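Local coordinates for glycosyl hydrolase family 2, TIM barrel domain protein (Faecalibacterium prausnitzii A2-165, PDB 6ED2), which probably hydrolyses beta-glucuronides as a family 2 glycosidase of a human gut bacterium, and binds magnesium, at residues 24-29 with 420-425; 517-522 with 569-574; 46-51 with 91-96. All coordinates share one frame; numbering follows the deposited sequence.

Interaction 1: residues 24-29 with 420-425; sequences MNRSLL and LTDMID
R26 reaches from the N-terminal loop to helix 409-427, where D422 and D425, one helical turn apart, share its guanidinium. Its CB already points toward the helix, and with CG anti to the backbone N (chi1 170°) the chain runs extended to NE. There the first polar contacts come: a water at 3.1 Å from R26 NE, which accepts its N-H and donates to D422 OD1, and a weak bond from NE to that same OD1. NH1 carries both salt bridges. The bond from R26 NH1 to D422 OD1 is 2.8 Å long and nearly straight at 170°, lying in the guanidinium plane, and the D422 carboxylate is almost coplanar with it. The second, from R26 NH1 to D425 OD2 at 2.7 Å, is more bent (146°) and uses the anti lone pair of OD2; the two planes here are clearly turned against each other. NH2 adds a weak bond to D425 OD2. L28 places CD1 against one guanidinium face, while L28 CD2 lies 3.8 Å from D422 CB. An alanine in place of D422 is likely to leave NH1 with D425 as its one remaining anionic partner in this contact and the bridging water without its acceptor. D425 OD1 also pairs with K428, so two carboxylates meet two cationic groups; this near balance probably offsets the repulsion between neighbouring acids at this surface contact.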
loop_
_atom_site.group_PDB
_atom_site.type_symbol
_atom_site.label_atom_id
_atom_site.label_comp_id
_atom_site.label_asym_id
_atom_site.label_seq_id
_atom_site.Cartn_x
_atom_site.Cartn_y
_atom_site.Cartn_z
ATOM N N MET A 24 -40.725 29.478 -22.572
ATOM C CA MET A 24 -41.744 30.172 -21.787
ATOM C C MET A 24 -42.140 29.393 -20.540
ATOM O O MET A 24 -42.625 29.993 -19.576
ATOM C CB MET A 24 -42.994 30.422 -22.634
ATOM C CG MET A 24 -42.921 31.681 -23.460
ATOM S SD MET A 24 -42.623 33.107 -22.392
ATOM C CE MET A 24 -44.221 33.351 -21.626
ATOM N N ASN A 25 -41.972 28.068 -20.550
ATOM C CA ASN A 25 -42.333 27.224 -19.424
ATOM C C ASN A 25 -41.117 26.766 -18.629
ATOM O O ASN A 25 -41.186 25.737 -17.946
ATOM C CB ASN A 25 -43.123 26.008 -19.911
ATOM C CG ASN A 25 -44.545 26.364 -20.341
ATOM O OD1 ASN A 25 -45.168 27.288 -19.809
ATOM N ND2 ASN A 25 -45.061 25.621 -21.301
ATOM N N ARG A 26 -40.002 27.490 -18.734
ATOM C CA ARG A 26 -38.796 27.189 -17.973
ATOM C C ARG A 26 -39.133 26.911 -16.517
ATOM O O ARG A 26 -39.891 27.647 -15.896
ATOM C CB ARG A 26 -37.812 28.361 -18.071
ATOM C CG ARG A 26 -36.624 28.256 -17.116
ATOM C CD ARG A 26 -35.647 29.425 -17.271
ATOM N NE ARG A 26 -34.527 29.361 -16.325
ATOM C CZ ARG A 26 -34.590 29.810 -15.070
ATOM N NH1 ARG A 26 -33.526 29.731 -14.279
ATOM N NH2 ARG A 26 -35.717 30.351 -14.608
ATOM N N SER A 27 -38.596 25.816 -15.987
ATOM C CA SER A 27 -38.804 25.482 -14.584
ATOM C C SER A 27 -37.664 24.590 -14.119
ATOM O O SER A 27 -37.362 23.590 -14.768
ATOM C CB SER A 27 -40.142 24.767 -14.377
ATOM O OG SER A 27 -40.296 24.446 -13.001
ATOM N N LEU A 28 -37.056 24.930 -12.989
ATOM C CA LEU A 28 -35.968 24.132 -12.436
ATOM C C LEU A 28 -36.396 23.389 -11.171
ATOM O O LEU A 28 -35.544 22.907 -10.411
ATOM C CB LEU A 28 -34.743 25.025 -12.181
ATOM C CG LEU A 28 -34.004 25.404 -13.470
ATOM C CD1 LEU A 28 -34.697 26.531 -14.184
ATOM C CD2 LEU A 28 -32.573 25.787 -13.185
ATOM N N LEU A 29 -37.697 23.312 -10.918
ATOM C CA LEU A 29 -38.215 22.503 -9.824
ATOM C C LEU A 29 -37.836 21.029 -9.992
ATOM O O LEU A 29 -37.884 20.472 -11.092
ATOM C CB LEU A 29 -39.735 22.649 -9.759
ATOM C CG LEU A 29 -40.234 24.049 -9.393
ATOM C CD1 LEU A 29 -41.764 24.120 -9.432
ATOM C CD2 LEU A 29 -39.695 24.439 -8.015
ATOM N N LEU A 420 -25.242 31.099 -13.254
ATOM C CA LEU A 420 -25.588 31.670 -11.957
ATOM C C LEU A 420 -27.095 31.760 -11.784
ATOM O O LEU A 420 -27.631 31.481 -10.703
ATOM C CB LEU A 420 -24.955 33.064 -11.821
ATOM C CG LEU A 420 -25.244 33.836 -10.538
ATOM C CD1 LEU A 420 -24.909 32.987 -9.297
ATOM C CD2 LEU A 420 -24.501 35.203 -10.504
ATOM N N THR A 421 -27.794 32.183 -12.837
ATOM C CA THR A 421 -29.240 32.313 -12.761
ATOM C C THR A 421 -29.882 30.959 -12.508
ATOM O O THR A 421 -30.746 30.815 -11.636
ATOM C CB THR A 421 -29.763 32.941 -14.064
ATOM O OG1 THR A 421 -29.193 34.251 -14.224
ATOM C CG2 THR A 421 -31.283 33.040 -14.055
ATOM N N ASP A 422 -29.458 29.948 -13.270
ATOM C CA ASP A 422 -30.015 28.609 -13.126
ATOM C C ASP A 422 -29.671 28.020 -11.765
ATOM O O ASP A 422 -30.529 27.415 -11.111
ATOM C CB ASP A 422 -29.513 27.731 -14.276
ATOM C CG ASP A 422 -30.229 28.049 -15.587
ATOM O OD1 ASP A 422 -31.272 28.709 -15.505
ATOM O OD2 ASP A 422 -29.760 27.675 -16.685
ATOM N N MET A 423 -28.442 28.227 -11.291
ATOM C CA MET A 423 -28.090 27.675 -9.990
ATOM C C MET A 423 -28.952 28.278 -8.888
ATOM O O MET A 423 -29.475 27.557 -8.023
ATOM C CB MET A 423 -26.608 27.895 -9.680
ATOM C CG MET A 423 -26.299 27.489 -8.235
ATOM S SD MET A 423 -24.589 27.715 -7.713
ATOM C CE MET A 423 -24.520 29.518 -7.618
ATOM N N ILE A 424 -29.118 29.604 -8.893
ATOM C CA ILE A 424 -29.884 30.220 -7.814
ATOM C C ILE A 424 -31.365 29.868 -7.931
ATOM O O ILE A 424 -32.030 29.594 -6.926
ATOM C CB ILE A 424 -29.643 31.739 -7.784
ATOM C CG1 ILE A 424 -28.204 32.007 -7.316
ATOM C CG2 ILE A 424 -30.680 32.433 -6.877
ATOM C CD1 ILE A 424 -27.912 33.473 -7.063
ATOM N N ASP A 425 -31.907 29.851 -9.153
ATOM C CA ASP A 425 -33.294 29.416 -9.321
ATOM C C ASP A 425 -33.502 27.969 -8.859
ATOM O O ASP A 425 -34.507 27.658 -8.210
ATOM C CB ASP A 425 -33.726 29.590 -10.781
ATOM C CG ASP A 425 -34.148 31.029 -11.084
ATOM O OD1 ASP A 425 -34.565 31.748 -10.130
ATOM O OD2 ASP A 425 -34.037 31.441 -12.264
HETATM O O HOH W 1 -32.478 27.855 -18.126
#

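Interaction 2: residues 517-522 with 569-574; sequences HEMDGW and DHYDFV
M519 and Y571 form the apolar centre: M519 CB sits over one face of the tyrosine ring, 3.8 Å from its centroid and 28° off the ring normal, which meets the geometry of a CH-pi contact. The approach is displaced toward the phenolic rim, since the nearest ring atom to M519 CB is Y571 CZ at 3.4 Å. Beyond CB the methionine is bent at both chi2 and chi3, a folded course that carries its methyl group away from the tyrosine to a second aromatic partner. There M519 CE meets the edge of the F573 ring, 3.6 Å from CE1, and touches V574 CG2 more loosely at 4.1 Å. One methionine thus serves two rings differently, with its CB over a face and its CE at an edge. The F573 ring in turn has Y571 CB against one face, so the residues of this turn also pack on one another. Y571 begins a type I turn that ends at V574, where V574 N bonds back to Y571 O at 3.2 Å.

At the outer edge lies the tyrosine hydroxyl. D520 OD1 is 3.1 Å from Y571 OH, near the ring plane, with the carboxylate turned 60° to the ring; whether the phenol proton serves it is unsettled, because OH also hydrogen-bonds H516 ND1.

The contact joins helix 508-525 to the turn that leads from helix 554-570 into strand 574-580 of the TIM barrel. M519 and V574 both reach F533 on strand 531-535, M519 also touches L494 on strand 492-495, and F573 shares backbone hydrogen bonds with L531.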
loop_
_atom_site.group_PDB
_atom_site.type_symbol
_atom_site.label_atom_id
_atom_site.label_comp_id
_atom_site.label_asym_id
_atom_site.label_seq_id
_atom_site.Cartn_x
_atom_site.Cartn_y
_atom_site.Cartn_z
ATOM N N HIS A 517 2.100 36.791 7.779
ATOM C CA HIS A 517 2.327 38.044 7.073
ATOM C C HIS A 517 1.143 38.382 6.172
ATOM O O HIS A 517 0.607 39.491 6.231
ATOM C CB HIS A 517 3.627 37.974 6.269
ATOM C CG HIS A 517 3.917 39.222 5.493
ATOM N ND1 HIS A 517 4.387 40.379 6.084
ATOM C CD2 HIS A 517 3.768 39.507 4.178
ATOM C CE1 HIS A 517 4.538 41.312 5.161
ATOM N NE2 HIS A 517 4.168 40.808 3.997
ATOM N N GLU A 518 0.695 37.427 5.350
ATOM C CA GLU A 518 -0.443 37.707 4.472
ATOM C C GLU A 518 -1.722 37.940 5.270
ATOM O O GLU A 518 -2.528 38.807 4.917
ATOM C CB GLU A 518 -0.658 36.578 3.455
ATOM C CG GLU A 518 -1.613 36.995 2.317
ATOM C CD GLU A 518 -2.070 35.847 1.407
ATOM O OE1 GLU A 518 -1.347 34.833 1.302
ATOM O OE2 GLU A 518 -3.152 35.975 0.775
ATOM N N MET A 519 -1.933 37.179 6.344
ATOM C CA MET A 519 -3.149 37.367 7.124
ATOM C C MET A 519 -3.208 38.762 7.737
ATOM O O MET A 519 -4.299 39.337 7.857
ATOM C CB MET A 519 -3.258 36.298 8.215
ATOM C CG MET A 519 -3.464 34.886 7.669
ATOM S SD MET A 519 -4.745 34.815 6.388
ATOM C CE MET A 519 -6.197 34.985 7.397
ATOM N N ASP A 520 -2.057 39.325 8.133
ATOM C CA ASP A 520 -2.059 40.704 8.618
ATOM C C ASP A 520 -2.548 41.659 7.537
ATOM O O ASP A 520 -3.226 42.640 7.848
ATOM C CB ASP A 520 -0.666 41.122 9.102
ATOM C CG ASP A 520 -0.168 40.283 10.293
ATOM O OD1 ASP A 520 -0.997 39.762 11.085
ATOM O OD2 ASP A 520 1.073 40.148 10.438
ATOM N N GLY A 521 -2.223 41.379 6.270
ATOM C CA GLY A 521 -2.789 42.148 5.170
ATOM C C GLY A 521 -4.299 42.001 5.064
ATOM O O GLY A 521 -5.020 42.996 4.938
ATOM N N TRP A 522 -4.803 40.754 5.118
ATOM C CA TRP A 522 -6.251 40.541 5.054
ATOM C C TRP A 522 -6.965 41.232 6.209
ATOM O O TRP A 522 -8.076 41.752 6.042
ATOM C CB TRP A 522 -6.591 39.038 5.027
ATOM C CG TRP A 522 -6.287 38.478 3.714
ATOM C CD1 TRP A 522 -5.250 37.649 3.393
ATOM C CD2 TRP A 522 -6.975 38.761 2.489
ATOM N NE1 TRP A 522 -5.253 37.395 2.040
ATOM C CE2 TRP A 522 -6.309 38.058 1.465
ATOM C CE3 TRP A 522 -8.093 39.535 2.163
ATOM C CZ2 TRP A 522 -6.717 38.114 0.132
ATOM C CZ3 TRP A 522 -8.508 39.580 0.835
ATOM C CH2 TRP A 522 -7.820 38.875 -0.162
ATOM N N ASP A 569 -6.601 30.033 14.104
ATOM C CA ASP A 569 -7.129 30.304 15.431
ATOM C C ASP A 569 -6.613 31.623 15.988
ATOM O O ASP A 569 -7.203 32.162 16.928
ATOM C CB ASP A 569 -6.789 29.137 16.364
ATOM C CG ASP A 569 -7.571 27.855 16.008
ATOM O OD1 ASP A 569 -8.555 27.962 15.233
ATOM O OD2 ASP A 569 -7.215 26.752 16.511
ATOM N N HIS A 570 -5.545 32.159 15.406
ATOM C CA HIS A 570 -4.976 33.418 15.862
ATOM C C HIS A 570 -5.853 34.631 15.542
ATOM O O HIS A 570 -5.754 35.636 16.247
ATOM C CB HIS A 570 -3.595 33.604 15.235
ATOM C CG HIS A 570 -2.843 34.771 15.780
ATOM N ND1 HIS A 570 -2.398 34.827 17.083
ATOM C CD2 HIS A 570 -2.473 35.942 15.206
ATOM C CE1 HIS A 570 -1.776 35.976 17.284
ATOM N NE2 HIS A 570 -1.808 36.671 16.161
ATOM N N TYR A 571 -6.707 34.567 14.517
ATOM C CA TYR A 571 -7.381 35.748 13.971
ATOM C C TYR A 571 -8.882 35.670 14.217
ATOM O O TYR A 571 -9.537 34.720 13.778
ATOM C CB TYR A 571 -7.095 35.886 12.473
ATOM C CG TYR A 571 -5.637 36.115 12.161
ATOM C CD1 TYR A 571 -5.104 37.407 12.139
ATOM C CD2 TYR A 571 -4.779 35.044 11.908
ATOM C CE1 TYR A 571 -3.760 37.624 11.866
ATOM C CE2 TYR A 571 -3.429 35.251 11.629
ATOM C CZ TYR A 571 -2.927 36.544 11.610
ATOM O OH TYR A 571 -1.595 36.761 11.330
ATOM N N ASP A 572 -9.434 36.686 14.888
ATOM C CA ASP A 572 -10.848 36.673 15.251
ATOM C C ASP A 572 -11.760 36.702 14.028
ATOM O O ASP A 572 -12.922 36.289 14.119
ATOM C CB ASP A 572 -11.170 37.856 16.191
ATOM C CG ASP A 572 -11.389 39.202 15.434
ATOM O OD1 ASP A 572 -10.495 39.639 14.653
ATOM O OD2 ASP A 572 -12.466 39.831 15.621
ATOM N N PHE A 573 -11.261 37.167 12.886
ATOM C CA PHE A 573 -12.104 37.270 11.704
ATOM C C PHE A 573 -12.194 35.965 10.917
ATOM O O PHE A 573 -13.043 35.866 10.022
ATOM C CB PHE A 573 -11.617 38.400 10.789
ATOM C CG PHE A 573 -10.155 38.311 10.398
ATOM C CD1 PHE A 573 -9.727 37.436 9.404
ATOM C CD2 PHE A 573 -9.210 39.128 11.010
ATOM C CE1 PHE A 573 -8.397 37.366 9.027
ATOM C CE2 PHE A 573 -7.872 39.059 10.646
ATOM C CZ PHE A 573 -7.463 38.182 9.651
ATOM N N VAL A 574 -11.370 34.966 11.225
ATOM C CA VAL A 574 -11.472 33.674 10.544
ATOM C C VAL A 574 -12.671 32.947 11.132
ATOM O O VAL A 574 -12.673 32.582 12.310
ATOM C CB VAL A 574 -10.195 32.840 10.680
ATOM C CG1 VAL A 574 -10.420 31.459 10.069
ATOM C CG2 VAL A 574 -9.021 33.537 9.986
#

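Interaction 3: residues 46-51 with 91-96; sequences WRFSFD and GDFWYE
D51 OD2 is gripped from several directions: W94 NE1 donates to it at 2.8 Å, a bridging water donates to it and to D92 OD2, and the backbone N of G56, at the start of the short helix 56-59, also binds it. The indole bond is nearly straight (168°) and lies close to the ring plane, though it meets OD2 on the anti side and out of the carboxylate plane. With CG anti to the backbone N (chi1 -170°), the D51 side chain runs alongside W94, pointing the same way. These donors probably stabilise its negative charge and offset the nearby D92 carboxylate.

The strands run antiparallel. R47 with E96 and S49 with W94 are hydrogen-bonded pairs; the shortest rung is W94 N to S49 O, 2.7 Å. Between them, F48 and Y95 make a non-hydrogen-bonded pair whose rings meet edge-to-face: F48 turns its edge to the Y95 face, centroids 5.0 Å apart and planes at 88°. F93 extends the cluster, its CD1 3.8 Å from F48 CE1, with the two rings slid apart and barely overlapping.

In the sugar-binding domain, consistent with the jelly-roll fold of the family, strand 69-73 pairs with the other edge of 38-51, and strand 152-161 with the far edge of 92-101. F48 touches M71 and F93 touches A160, while W94 packs against W61.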
loop_
_atom_site.group_PDB
_atom_site.type_symbol
_atom_site.label_atom_id
_atom_site.label_comp_id
_atom_site.label_asym_id
_atom_site.label_seq_id
_atom_site.Cartn_x
_atom_site.Cartn_y
_atom_site.Cartn_z
ATOM N N TRP A 46 -28.429 2.554 -21.487
ATOM C CA TRP A 46 -28.728 3.183 -22.762
ATOM C C TRP A 46 -27.749 2.660 -23.803
ATOM O O TRP A 46 -26.854 1.873 -23.494
ATOM C CB TRP A 46 -28.637 4.712 -22.665
ATOM C CG TRP A 46 -29.648 5.414 -21.775
ATOM C CD1 TRP A 46 -30.231 4.935 -20.634
ATOM C CD2 TRP A 46 -30.147 6.748 -21.948
ATOM N NE1 TRP A 46 -31.065 5.890 -20.086
ATOM C CE2 TRP A 46 -31.036 7.008 -20.879
ATOM C CE3 TRP A 46 -29.928 7.746 -22.904
ATOM C CZ2 TRP A 46 -31.711 8.226 -20.743
ATOM C CZ3 TRP A 46 -30.602 8.970 -22.763
ATOM C CH2 TRP A 46 -31.484 9.189 -21.691
ATOM N N ARG A 47 -27.926 3.102 -25.045
ATOM C CA ARG A 47 -26.948 2.893 -26.101
ATOM C C ARG A 47 -26.083 4.144 -26.244
ATOM O O ARG A 47 -26.480 5.251 -25.875
ATOM C CB ARG A 47 -27.633 2.560 -27.432
ATOM C CG ARG A 47 -28.651 1.417 -27.384
ATOM C CD ARG A 47 -28.064 0.136 -26.788
ATOM N NE ARG A 47 -26.904 -0.355 -27.545
ATOM C CZ ARG A 47 -26.186 -1.425 -27.198
ATOM N NH1 ARG A 47 -26.503 -2.121 -26.103
ATOM N NH2 ARG A 47 -25.143 -1.794 -27.936
ATOM N N PHE A 48 -24.895 3.957 -26.803
ATOM C CA PHE A 48 -23.869 4.983 -26.766
ATOM C C PHE A 48 -22.959 4.801 -27.965
ATOM O O PHE A 48 -22.603 3.675 -28.313
ATOM C CB PHE A 48 -23.066 4.900 -25.451
ATOM C CG PHE A 48 -21.912 5.883 -25.345
ATOM C CD1 PHE A 48 -22.046 7.044 -24.597
ATOM C CD2 PHE A 48 -20.674 5.612 -25.933
ATOM C CE1 PHE A 48 -20.973 7.945 -24.455
ATOM C CE2 PHE A 48 -19.606 6.506 -25.804
ATOM C CZ PHE A 48 -19.761 7.674 -25.050
ATOM N N SER A 49 -22.571 5.914 -28.583
ATOM C CA SER A 49 -21.598 5.859 -29.656
ATOM C C SER A 49 -20.754 7.122 -29.631
ATOM O O SER A 49 -21.289 8.224 -29.486
ATOM C CB SER A 49 -22.276 5.719 -31.024
ATOM O OG SER A 49 -21.281 5.541 -32.006
ATOM N N PHE A 50 -19.438 6.952 -29.758
ATOM C CA PHE A 50 -18.571 8.072 -30.091
ATOM C C PHE A 50 -18.850 8.525 -31.523
ATOM O O PHE A 50 -19.272 7.735 -32.372
ATOM C CB PHE A 50 -17.096 7.679 -29.944
ATOM C CG PHE A 50 -16.693 7.309 -28.536
ATOM C CD1 PHE A 50 -16.706 8.258 -27.523
ATOM C CD2 PHE A 50 -16.293 6.011 -28.222
ATOM C CE1 PHE A 50 -16.339 7.920 -26.220
ATOM C CE2 PHE A 50 -15.918 5.668 -26.911
ATOM C CZ PHE A 50 -15.938 6.625 -25.917
ATOM N N ASP A 51 -18.598 9.807 -31.792
ATOM C CA ASP A 51 -18.798 10.408 -33.118
ATOM C C ASP A 51 -17.570 11.246 -33.463
ATOM O O ASP A 51 -17.631 12.480 -33.481
ATOM C CB ASP A 51 -20.073 11.257 -33.126
ATOM C CG ASP A 51 -20.493 11.736 -34.532
ATOM O OD1 ASP A 51 -19.785 11.489 -35.544
ATOM O OD2 ASP A 51 -21.565 12.382 -34.598
ATOM N N GLY A 91 -14.928 15.313 -27.714
ATOM C CA GLY A 91 -15.655 15.649 -28.922
ATOM C C GLY A 91 -17.131 15.333 -28.759
ATOM O O GLY A 91 -17.675 15.424 -27.662
ATOM N N ASP A 92 -17.753 14.984 -29.889
ATOM C CA ASP A 92 -19.169 14.616 -29.940
ATOM C C ASP A 92 -19.360 13.142 -29.584
ATOM O O ASP A 92 -18.599 12.279 -30.037
ATOM C CB ASP A 92 -19.723 14.835 -31.353
ATOM C CG ASP A 92 -19.968 16.293 -31.698
ATOM O OD1 ASP A 92 -19.994 17.167 -30.799
ATOM O OD2 ASP A 92 -20.141 16.557 -32.904
ATOM N N PHE A 93 -20.401 12.851 -28.801
ATOM C CA PHE A 93 -20.783 11.480 -28.485
ATOM C C PHE A 93 -22.296 11.424 -28.289
ATOM O O PHE A 93 -22.931 12.419 -27.924
ATOM C CB PHE A 93 -20.047 10.942 -27.233
ATOM C CG PHE A 93 -20.100 11.868 -26.034
ATOM C CD1 PHE A 93 -21.062 11.689 -25.044
ATOM C CD2 PHE A 93 -19.183 12.919 -25.902
ATOM C CE1 PHE A 93 -21.130 12.522 -23.935
ATOM C CE2 PHE A 93 -19.231 13.769 -24.796
ATOM C CZ PHE A 93 -20.212 13.571 -23.806
ATOM N N TRP A 94 -22.869 10.236 -28.512
ATOM C CA TRP A 94 -24.317 10.064 -28.571
ATOM C C TRP A 94 -24.810 9.070 -27.528
ATOM O O TRP A 94 -24.215 8.000 -27.330
ATOM C CB TRP A 94 -24.760 9.574 -29.954
ATOM C CG TRP A 94 -24.531 10.523 -31.100
ATOM C CD1 TRP A 94 -23.347 10.811 -31.697
ATOM C CD2 TRP A 94 -25.532 11.258 -31.812
ATOM N NE1 TRP A 94 -23.541 11.690 -32.739
ATOM C CE2 TRP A 94 -24.877 11.984 -32.825
ATOM C CE3 TRP A 94 -26.921 11.379 -31.685
ATOM C CZ2 TRP A 94 -25.562 12.829 -33.707
ATOM C CZ3 TRP A 94 -27.600 12.203 -32.558
ATOM C CH2 TRP A 94 -26.921 12.920 -33.556
ATOM N N TYR A 95 -25.913 9.429 -26.883
ATOM C CA TYR A 95 -26.695 8.542 -26.042
ATOM C C TYR A 95 -28.045 8.305 -26.709
ATOM O O TYR A 95 -28.589 9.194 -27.374
ATOM C CB TYR A 95 -26.917 9.141 -24.655
ATOM C CG TYR A 95 -25.747 9.056 -23.710
ATOM C CD1 TYR A 95 -25.740 8.126 -22.678
ATOM C CD2 TYR A 95 -24.665 9.932 -23.816
ATOM C CE1 TYR A 95 -24.688 8.047 -21.793
ATOM C CE2 TYR A 95 -23.588 9.856 -22.924
ATOM C CZ TYR A 95 -23.607 8.907 -21.920
ATOM O OH TYR A 95 -22.557 8.810 -21.026
ATOM N N GLU A 96 -28.588 7.104 -26.535
ATOM C CA GLU A 96 -29.849 6.759 -27.177
ATOM C C GLU A 96 -30.614 5.796 -26.284
ATOM O O GLU A 96 -30.031 4.861 -25.729
ATOM C CB GLU A 96 -29.626 6.137 -28.556
ATOM C CG GLU A 96 -30.910 5.853 -29.338
ATOM C CD GLU A 96 -30.716 4.840 -30.468
ATOM O OE1 GLU A 96 -30.068 5.169 -31.482
ATOM O OE2 GLU A 96 -31.215 3.703 -30.337
HETATM O O HOH W 2 -16.271 14.779 -32.402
HETATM O O HOH W 3 -21.924 15.209 -34.342
#

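Overall arrangement
Interactions 2 and 3 are mostly buried, whereas interaction 1 is a surface contact, and their chemistry follows: a charged network between loop and helix in interaction 1, CH-pi and apolar contacts of a methionine with two aromatic rings, edged by a tyrosine hydroxyl beside an aspartate, in interaction 2, and backbone pairing with an aromatic cluster in interaction 3. No secondary-structure element is shared. Interaction 3 lies within the sugar-binding domain and interaction 2 within the TIM barrel, on opposite sides of the chain's centre, their centres about 51 Å apart. Interaction 1 ties the N-terminal loop to a barrel helix across 390 intervening residues, a span that includes both strands of interaction 3; its centre is about 27 Å from that of interaction 3.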